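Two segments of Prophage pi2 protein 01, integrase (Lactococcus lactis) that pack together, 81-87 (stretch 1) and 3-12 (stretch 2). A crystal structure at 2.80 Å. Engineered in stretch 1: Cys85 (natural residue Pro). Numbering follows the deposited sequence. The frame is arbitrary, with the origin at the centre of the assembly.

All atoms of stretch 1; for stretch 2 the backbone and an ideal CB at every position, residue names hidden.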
# COMPACT_ATOMS: atom_id res chain seq x y z
N ALA A 81 4.95 -0.28 4.19
CA ALA A 81 5.24 -1.18 5.29
C ALA A 81 4.86 -2.62 4.97
O ALA A 81 5.60 -3.55 5.30
CB ALA A 81 4.51 -0.71 6.53
N SER A 82 3.72 -2.82 4.35
CA SER A 82 3.29 -4.17 4.03
C SER A 82 4.20 -4.82 3.00
O SER A 82 4.33 -6.04 2.97
CB SER A 82 1.87 -4.17 3.49
OG SER A 82 1.76 -3.28 2.40
N ILE A 83 4.80 -4.02 2.14
CA ILE A 83 5.68 -4.59 1.13
C ILE A 83 7.01 -5.03 1.75
O ILE A 83 7.62 -6.02 1.32
CB ILE A 83 5.89 -3.60 -0.03
CG1 ILE A 83 4.79 -3.81 -1.06
CG2 ILE A 83 7.21 -3.83 -0.69
CD1 ILE A 83 3.43 -3.50 -0.55
N GLN A 84 7.43 -4.31 2.79
CA GLN A 84 8.67 -4.62 3.50
C GLN A 84 8.78 -6.08 3.90
O GLN A 84 9.70 -6.78 3.49
CB GLN A 84 8.79 -3.76 4.75
CG GLN A 84 8.78 -2.29 4.49
CD GLN A 84 9.83 -1.87 3.47
OE1 GLN A 84 9.67 -2.10 2.27
NE2 GLN A 84 10.92 -1.27 3.95
N CYS A 85 7.84 -6.55 4.72
CA CYS A 85 7.87 -7.93 5.16
C CYS A 85 7.90 -8.81 3.92
O CYS A 85 8.53 -9.86 3.90
CB CYS A 85 6.64 -8.26 6.04
SG CYS A 85 6.93 -9.59 7.30
N LEU A 86 7.24 -8.38 2.86
CA LEU A 86 7.23 -9.18 1.65
C LEU A 86 8.64 -9.30 1.09
O LEU A 86 9.02 -10.33 0.53
CB LEU A 86 6.29 -8.55 0.62
CG LEU A 86 5.52 -9.52 -0.28
CD1 LEU A 86 4.86 -10.64 0.52
CD2 LEU A 86 4.49 -8.71 -1.02
N ILE A 87 9.42 -8.25 1.25
CA ILE A 87 10.80 -8.26 0.78
C ILE A 87 11.66 -9.09 1.73
O ILE A 87 12.35 -10.03 1.31
CB ILE A 87 11.38 -6.83 0.74
CG1 ILE A 87 10.64 -5.98 -0.31
CG2 ILE A 87 12.88 -6.88 0.45
CD1 ILE A 87 10.82 -6.45 -1.75
N UNK A 3 8.47 -17.11 -4.38
CA UNK A 3 7.56 -16.43 -5.34
C UNK A 3 6.33 -15.83 -4.61
O UNK A 3 5.92 -16.36 -3.57
CB UNK A 3 7.10 -17.41 -6.42
N UNK A 4 5.78 -14.73 -5.14
CA UNK A 4 4.59 -14.07 -4.55
C UNK A 4 3.51 -13.75 -5.58
O UNK A 4 3.56 -12.73 -6.27
CB UNK A 4 5.01 -12.78 -3.85
N UNK A 5 2.53 -14.64 -5.67
CA UNK A 5 1.42 -14.47 -6.60
C UNK A 5 0.14 -14.23 -5.81
O UNK A 5 -0.39 -15.14 -5.18
CB UNK A 5 1.28 -15.69 -7.51
N UNK A 6 -0.35 -13.00 -5.85
CA UNK A 6 -1.56 -12.65 -5.13
C UNK A 6 -1.95 -11.20 -5.45
O UNK A 6 -1.14 -10.44 -6.00
CB UNK A 6 -1.37 -12.84 -3.62
N UNK A 7 -3.17 -10.80 -5.12
CA UNK A 7 -3.59 -9.42 -5.38
C UNK A 7 -3.05 -8.52 -4.31
O UNK A 7 -3.07 -8.87 -3.15
CB UNK A 7 -5.11 -9.30 -5.45
N UNK A 8 -2.58 -7.34 -4.70
CA UNK A 8 -2.07 -6.40 -3.72
C UNK A 8 -3.09 -6.15 -2.62
O UNK A 8 -2.76 -6.19 -1.44
CB UNK A 8 -1.69 -5.08 -4.40
N UNK A 9 -4.34 -5.90 -3.00
CA UNK A 9 -5.40 -5.62 -2.03
C UNK A 9 -5.57 -6.78 -1.06
O UNK A 9 -5.49 -6.60 0.16
CB UNK A 9 -6.72 -5.34 -2.75
N UNK A 10 -5.79 -7.97 -1.61
CA UNK A 10 -5.98 -9.17 -0.82
C UNK A 10 -4.87 -9.39 0.19
O UNK A 10 -5.11 -9.62 1.37
CB UNK A 10 -6.09 -10.39 -1.74
N UNK A 11 -3.64 -9.32 -0.29
CA UNK A 11 -2.48 -9.49 0.55
C UNK A 11 -2.44 -8.46 1.67
O UNK A 11 -2.22 -8.81 2.82
CB UNK A 11 -1.21 -9.40 -0.29
N UNK A 12 -2.66 -7.19 1.35
CA UNK A 12 -2.63 -6.17 2.38
C UNK A 12 -3.49 -6.56 3.57
O UNK A 12 -3.06 -6.47 4.71
CB UNK A 12 -3.09 -4.83 1.81

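Stretch 1 is a continuous helix that presents Ser82, Ile83 and Leu86 to stretch 2, whose own helix, beginning at position 8, runs almost perpendicular to it, at 86°. The axes approach to 11.0 Å at their closest, a gap bridged largely by side chains.

Position 3 has no atom of stretch 1 within reach of its CB, so the contact sets no preference; it is Pro3, poorly ordered.

At position 4 the CA-to-CB bond points toward stretch 1, and the ideal CB lies 4.9 Å from Leu86 CG. The extended backbone suits a beta-branched residue, and the leucine offers an apolar surface; valine, isoleucine, leucine or methionine would all be reasonable. The residue is Ile4, with chi1 t and chi2 p, and its CD1 meets Leu86 CD1 at 4.0 Å.

Positions 5 and 6 lie out of reach, and polar residues are acceptable at each. They are Lys5 and Gln6. Position 7, also out of reach, immediately precedes the helix, an N-cap site where serine, threonine, aspartate or asparagine would be common choices; the residue is Glu7, and its backbone O accepts a hydrogen bond from the N of position 11 at 3.0 Å.

At position 8 CB points sideways with nothing of stretch 1 within 5.5 Å, so a small side chain would stop short. A longer apolar one could reach the Ile83 side chain, whose end turns back toward stretch 2. Ile8, chi1 t, does so: its CD1 lies 4.1 Å from Ile83 CD1.

Positions 9 and 10 are again out of reach, so stretch 1 sets no preference and any helix-compatible residue would suit; they are Ser9 and Glu10.

Position 11 points toward stretch 1 across a wide space, flanked by Leu86 and ending near the carbonyl of Ser82. A long side chain with an apolar body and a donor at its tip would use both features; tyrosine fits well, while leucine, methionine or phenylalanine would serve the apolar part alone. In Tyr11, chi1 t, OH donates a hydrogen bond to Ser82 O at 2.7 Å, near the ring plane. Leu86 CD2 sits over one ring face, 4.1 Å from the centroid in a CH-pi contact, and Leu86 CD1 approaches Tyr11 CE2 at 3.5 Å.

At position 12 CB points sideways, 5.1 Å from Ser82 OG, and Ser82 CA lies 6.5 Å from the CA of position 12. Leucine, methionine or an aromatic residue could extend alongside the serine. In Phe12, chi1 t, the ring meets it edge-on: Phe12 CD2 is 3.4 Å from Ser82 OG.

Stretch 2, residues 3-12: PIKQEISEYF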
# COMPACT_ATOMS: atom_id res chain seq x y z
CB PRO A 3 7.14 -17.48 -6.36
CG PRO A 3 7.28 -18.78 -5.52
CD PRO A 3 8.51 -18.56 -4.64
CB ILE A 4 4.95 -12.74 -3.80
CG1 ILE A 4 3.69 -12.09 -3.22
CG2 ILE A 4 5.62 -11.76 -4.77
CD1 ILE A 4 2.97 -12.88 -2.15
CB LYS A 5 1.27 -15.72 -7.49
CG LYS A 5 2.20 -15.75 -8.71
CD LYS A 5 1.88 -14.60 -9.67
CE LYS A 5 2.69 -14.69 -10.97
NZ LYS A 5 2.41 -15.94 -11.73
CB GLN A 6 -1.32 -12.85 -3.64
CG GLN A 6 -2.57 -12.86 -2.79
CD GLN A 6 -2.24 -12.63 -1.33
OE1 GLN A 6 -1.11 -12.82 -0.90
NE2 GLN A 6 -3.24 -12.21 -0.56
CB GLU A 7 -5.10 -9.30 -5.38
CG GLU A 7 -5.78 -10.24 -6.33
CD GLU A 7 -7.24 -9.91 -6.50
OE1 GLU A 7 -7.94 -10.75 -7.11
OE2 GLU A 7 -7.68 -8.82 -6.04
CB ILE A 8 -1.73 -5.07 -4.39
CG1 ILE A 8 -1.30 -4.05 -3.35
CG2 ILE A 8 -2.92 -4.57 -5.19
CD1 ILE A 8 0.03 -4.34 -2.73
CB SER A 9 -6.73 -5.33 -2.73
OG SER A 9 -7.04 -6.29 -3.74
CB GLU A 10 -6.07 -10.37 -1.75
CG GLU A 10 -6.60 -11.59 -1.07
CD GLU A 10 -6.82 -12.72 -2.04
OE1 GLU A 10 -7.58 -12.53 -3.01
OE2 GLU A 10 -6.22 -13.79 -1.82
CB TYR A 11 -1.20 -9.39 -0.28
CG TYR A 11 0.04 -9.17 0.55
CD1 TYR A 11 0.53 -7.89 0.77
CD2 TYR A 11 0.67 -10.24 1.19
CE1 TYR A 11 1.61 -7.66 1.60
CE2 TYR A 11 1.76 -10.03 2.03
CZ TYR A 11 2.22 -8.74 2.23
OH TYR A 11 3.29 -8.52 3.07
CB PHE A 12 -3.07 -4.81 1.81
CG PHE A 12 -2.85 -3.65 2.75
CD1 PHE A 12 -3.86 -3.23 3.61
CD2 PHE A 12 -1.63 -2.99 2.79
CE1 PHE A 12 -3.66 -2.16 4.48
CE2 PHE A 12 -1.42 -1.92 3.66
CZ PHE A 12 -2.43 -1.50 4.50
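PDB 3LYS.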